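Local coordinates for protein titin (Homo sapiens, PDB 5JDD) that probably serves as a giant structural filament of the muscle sarcomere, with tandem immunoglobulin domains forming part of its extensible I-band region, at residues A[195-207]-A[247-260]. Numbering follows the deposited sequence.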
# COMPACT_ATOMS: atom_id res chain seq x y z
N ILE A 195 9.08 35.87 -28.39
CA ILE A 195 7.68 35.81 -27.94
C ILE A 195 7.53 34.84 -26.79
O ILE A 195 8.36 33.94 -26.62
CB ILE A 195 6.72 35.42 -29.10
CG1 ILE A 195 6.99 34.00 -29.61
CG2 ILE A 195 6.86 36.40 -30.25
CD1 ILE A 195 6.14 32.87 -28.93
N THR A 196 6.47 35.02 -26.00
CA THR A 196 6.20 34.10 -24.90
C THR A 196 4.72 33.76 -24.80
O THR A 196 3.90 34.64 -24.49
CB THR A 196 6.67 34.68 -23.55
OG1 THR A 196 8.06 35.04 -23.63
CG2 THR A 196 6.48 33.65 -22.44
N PHE A 197 4.37 32.50 -25.05
CA PHE A 197 3.03 32.01 -24.75
C PHE A 197 2.97 31.66 -23.27
O PHE A 197 3.95 31.17 -22.73
CB PHE A 197 2.72 30.74 -25.55
CG PHE A 197 2.37 30.98 -27.00
CD1 PHE A 197 1.12 31.49 -27.34
CD2 PHE A 197 3.27 30.67 -28.01
CE1 PHE A 197 0.78 31.71 -28.67
CE2 PHE A 197 2.93 30.87 -29.34
CZ PHE A 197 1.69 31.39 -29.67
N GLU A 198 1.83 31.90 -22.63
CA GLU A 198 1.66 31.58 -21.20
C GLU A 198 0.28 31.01 -20.91
O GLU A 198 -0.72 31.49 -21.45
CB GLU A 198 1.84 32.84 -20.34
CG GLU A 198 3.17 33.56 -20.51
CD GLU A 198 3.27 34.80 -19.64
OE1 GLU A 198 3.65 34.67 -18.46
OE2 GLU A 198 2.95 35.90 -20.14
N VAL A 199 0.24 29.98 -20.08
CA VAL A 199 -1.02 29.45 -19.56
C VAL A 199 -0.92 29.35 -18.06
O VAL A 199 0.16 29.21 -17.51
CB VAL A 199 -1.34 28.02 -20.05
CG1 VAL A 199 -1.77 28.03 -21.47
CG2 VAL A 199 -0.15 27.10 -19.85
N THR A 200 -2.07 29.44 -17.39
CA THR A 200 -2.10 29.21 -15.96
C THR A 200 -3.04 28.05 -15.70
O THR A 200 -4.10 27.95 -16.34
CB THR A 200 -2.55 30.46 -15.18
OG1 THR A 200 -1.69 31.55 -15.52
CG2 THR A 200 -2.47 30.20 -13.68
N VAL A 201 -2.63 27.14 -14.82
CA VAL A 201 -3.45 25.97 -14.47
C VAL A 201 -3.84 26.03 -13.00
O VAL A 201 -3.38 26.90 -12.25
CB VAL A 201 -2.72 24.65 -14.75
CG1 VAL A 201 -2.46 24.49 -16.25
CG2 VAL A 201 -1.40 24.57 -13.98
N ASN A 202 -4.70 25.11 -12.57
CA ASN A 202 -5.19 25.13 -11.19
C ASN A 202 -4.36 24.37 -10.16
O ASN A 202 -4.56 24.54 -8.95
CB ASN A 202 -6.67 24.69 -11.13
CG ASN A 202 -6.90 23.27 -11.64
OD1 ASN A 202 -6.08 22.71 -12.38
ND2 ASN A 202 -8.04 22.70 -11.27
N TYR A 203 -3.44 23.52 -10.61
CA TYR A 203 -2.65 22.70 -9.70
C TYR A 203 -1.16 22.80 -9.97
O TYR A 203 -0.72 22.83 -11.12
CB TYR A 203 -3.04 21.22 -9.81
CG TYR A 203 -4.48 20.88 -9.48
CD1 TYR A 203 -5.00 21.12 -8.21
CD2 TYR A 203 -5.29 20.27 -10.42
CE1 TYR A 203 -6.31 20.78 -7.89
CE2 TYR A 203 -6.61 19.92 -10.12
CZ TYR A 203 -7.11 20.18 -8.86
OH TYR A 203 -8.42 19.84 -8.55
N GLU A 204 -0.38 22.81 -8.89
CA GLU A 204 1.07 22.80 -9.01
C GLU A 204 1.54 21.37 -9.24
O GLU A 204 0.90 20.42 -8.78
CB GLU A 204 1.68 23.34 -7.71
CG GLU A 204 3.17 23.57 -7.77
CD GLU A 204 3.64 24.55 -6.72
OE1 GLU A 204 3.54 24.22 -5.52
OE2 GLU A 204 4.11 25.64 -7.10
N GLY A 205 2.65 21.22 -9.97
CA GLY A 205 3.33 19.94 -10.06
C GLY A 205 2.79 19.01 -11.12
O GLY A 205 3.07 17.82 -11.11
N ILE A 206 2.00 19.54 -12.04
CA ILE A 206 1.45 18.70 -13.08
C ILE A 206 2.44 18.52 -14.23
O ILE A 206 3.38 19.30 -14.38
CB ILE A 206 0.08 19.21 -13.55
CG1 ILE A 206 0.15 20.69 -13.92
CG2 ILE A 206 -0.93 19.05 -12.43
CD1 ILE A 206 0.52 20.97 -15.35
N SER A 207 2.25 17.46 -15.00
CA SER A 207 3.06 17.22 -16.18
C SER A 207 2.38 17.82 -17.40
O SER A 207 1.14 17.88 -17.48
CB SER A 207 3.30 15.73 -16.40
OG SER A 207 4.08 15.20 -15.34
N TYR A 247 -0.07 26.68 -31.66
CA TYR A 247 0.60 26.09 -30.51
C TYR A 247 -0.42 25.61 -29.50
O TYR A 247 -1.42 26.29 -29.25
CB TYR A 247 1.56 27.10 -29.90
CG TYR A 247 2.72 27.38 -30.80
CD1 TYR A 247 2.64 28.32 -31.83
CD2 TYR A 247 3.90 26.66 -30.67
CE1 TYR A 247 3.71 28.54 -32.69
CE2 TYR A 247 4.99 26.90 -31.51
CZ TYR A 247 4.88 27.83 -32.53
OH TYR A 247 5.94 28.05 -33.38
N THR A 248 -0.16 24.42 -28.94
CA THR A 248 -1.09 23.82 -27.99
C THR A 248 -0.36 23.44 -26.71
O THR A 248 0.68 22.78 -26.74
CB THR A 248 -1.75 22.56 -28.57
OG1 THR A 248 -2.42 22.88 -29.80
CG2 THR A 248 -2.76 21.98 -27.58
N PHE A 249 -0.91 23.87 -25.58
CA PHE A 249 -0.46 23.40 -24.29
C PHE A 249 -1.35 22.23 -23.91
O PHE A 249 -2.58 22.32 -24.02
CB PHE A 249 -0.58 24.52 -23.26
CG PHE A 249 -0.34 24.08 -21.85
CD1 PHE A 249 0.95 24.01 -21.33
CD2 PHE A 249 -1.41 23.76 -21.02
CE1 PHE A 249 1.17 23.61 -20.01
CE2 PHE A 249 -1.19 23.35 -19.71
CZ PHE A 249 0.10 23.28 -19.20
N VAL A 250 -0.73 21.13 -23.47
CA VAL A 250 -1.46 19.93 -23.07
C VAL A 250 -1.06 19.50 -21.67
O VAL A 250 0.11 19.31 -21.39
CB VAL A 250 -1.16 18.75 -24.00
CG1 VAL A 250 -1.93 17.50 -23.55
CG2 VAL A 250 -1.50 19.10 -25.44
N ALA A 251 -2.04 19.33 -20.78
CA ALA A 251 -1.77 18.78 -19.46
C ALA A 251 -2.92 17.90 -19.04
O ALA A 251 -4.04 18.39 -18.87
CB ALA A 251 -1.58 19.90 -18.44
N GLY A 252 -2.64 16.61 -18.87
CA GLY A 252 -3.70 15.65 -18.61
C GLY A 252 -4.70 15.68 -19.76
O GLY A 252 -4.31 15.59 -20.93
N LYS A 253 -5.97 15.84 -19.42
CA LYS A 253 -7.02 15.97 -20.44
C LYS A 253 -7.33 17.41 -20.83
O LYS A 253 -8.24 17.66 -21.61
CB LYS A 253 -8.29 15.25 -19.98
CG LYS A 253 -8.10 13.76 -19.74
CD LYS A 253 -9.41 13.04 -19.42
CE LYS A 253 -9.84 13.21 -17.97
NZ LYS A 253 -10.37 14.56 -17.64
N ALA A 254 -6.57 18.36 -20.29
CA ALA A 254 -6.81 19.77 -20.57
C ALA A 254 -5.90 20.27 -21.69
O ALA A 254 -4.72 19.91 -21.74
CB ALA A 254 -6.58 20.61 -19.33
N THR A 255 -6.46 21.07 -22.59
CA THR A 255 -5.66 21.71 -23.64
C THR A 255 -6.08 23.15 -23.88
O THR A 255 -7.23 23.55 -23.64
CB THR A 255 -5.71 20.98 -25.01
OG1 THR A 255 -7.04 21.05 -25.56
CG2 THR A 255 -5.29 19.53 -24.89
N SER A 256 -5.13 23.93 -24.40
CA SER A 256 -5.40 25.28 -24.86
C SER A 256 -4.56 25.53 -26.11
O SER A 256 -3.38 25.18 -26.12
CB SER A 256 -5.05 26.30 -23.77
OG SER A 256 -5.27 27.63 -24.24
N THR A 257 -5.17 26.11 -27.14
CA THR A 257 -4.45 26.37 -28.40
C THR A 257 -4.57 27.84 -28.79
O THR A 257 -5.60 28.47 -28.56
CB THR A 257 -4.97 25.47 -29.55
OG1 THR A 257 -4.79 24.09 -29.21
CG2 THR A 257 -4.22 25.74 -30.85
N ALA A 258 -3.49 28.39 -29.34
CA ALA A 258 -3.53 29.74 -29.90
C ALA A 258 -2.57 29.79 -31.06
O ALA A 258 -1.82 28.84 -31.30
CB ALA A 258 -3.16 30.77 -28.85
N THR A 259 -2.58 30.90 -31.80
CA THR A 259 -1.78 31.01 -33.00
C THR A 259 -0.70 32.08 -32.85
O THR A 259 -0.95 33.15 -32.28
CB THR A 259 -2.67 31.34 -34.20
OG1 THR A 259 -3.65 30.30 -34.35
CG2 THR A 259 -1.86 31.46 -35.48
N LEU A 260 0.49 31.78 -33.37
CA LEU A 260 1.55 32.79 -33.52
C LEU A 260 1.54 33.27 -34.96
O LEU A 260 1.68 32.47 -35.89
CB LEU A 260 2.92 32.19 -33.19
CG LEU A 260 4.14 33.08 -33.48
CD1 LEU A 260 4.10 34.36 -32.67
CD2 LEU A 260 5.42 32.32 -33.19
O HOH W 1 0.18 15.63 -19.21
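In one of its two modelled conformers V199 lays its CG2 methyl almost squarely on the F249 ring, 3.5 Å from the centroid and 7° off the normal, a CH-pi contact across the core of an immunoglobulin beta-sandwich. With CG anti to the backbone N (chi1 171°), the F249 ring lies beneath that methyl; V201 CG1 approaches the same ring obliquely, 3.9 Å from F249 CE2. F197 makes the broadest contact: Y247 CB lies over one face of its ring, L260 CB approaches the edge, 3.8 Å from F197 CZ, and the F197 and Y247 rings lie oblique to one another, their planes at 36°. I195 CG2 and L260 CD1 touch tip to tip. No direct hydrogen bond joins the two segments; at one end a water accepts from G252 N and donates to S207 O, while A251 CB sits 3.5 Å from S207 O. Behind the first shell, the hairpin 247-260, closed by a type II' turn from A251 to A254, is held by backbone bonds pairing Y247 with A258 and F249 with S256. W210 meets the F249 ring edge-to-face, and Y247 OH bonds to D243 O. Strand 195-201, lying between strands 180-182 and 231-236, thus faces the opposing sheet, where strands 187-190 and 209-212 flank the hairpin.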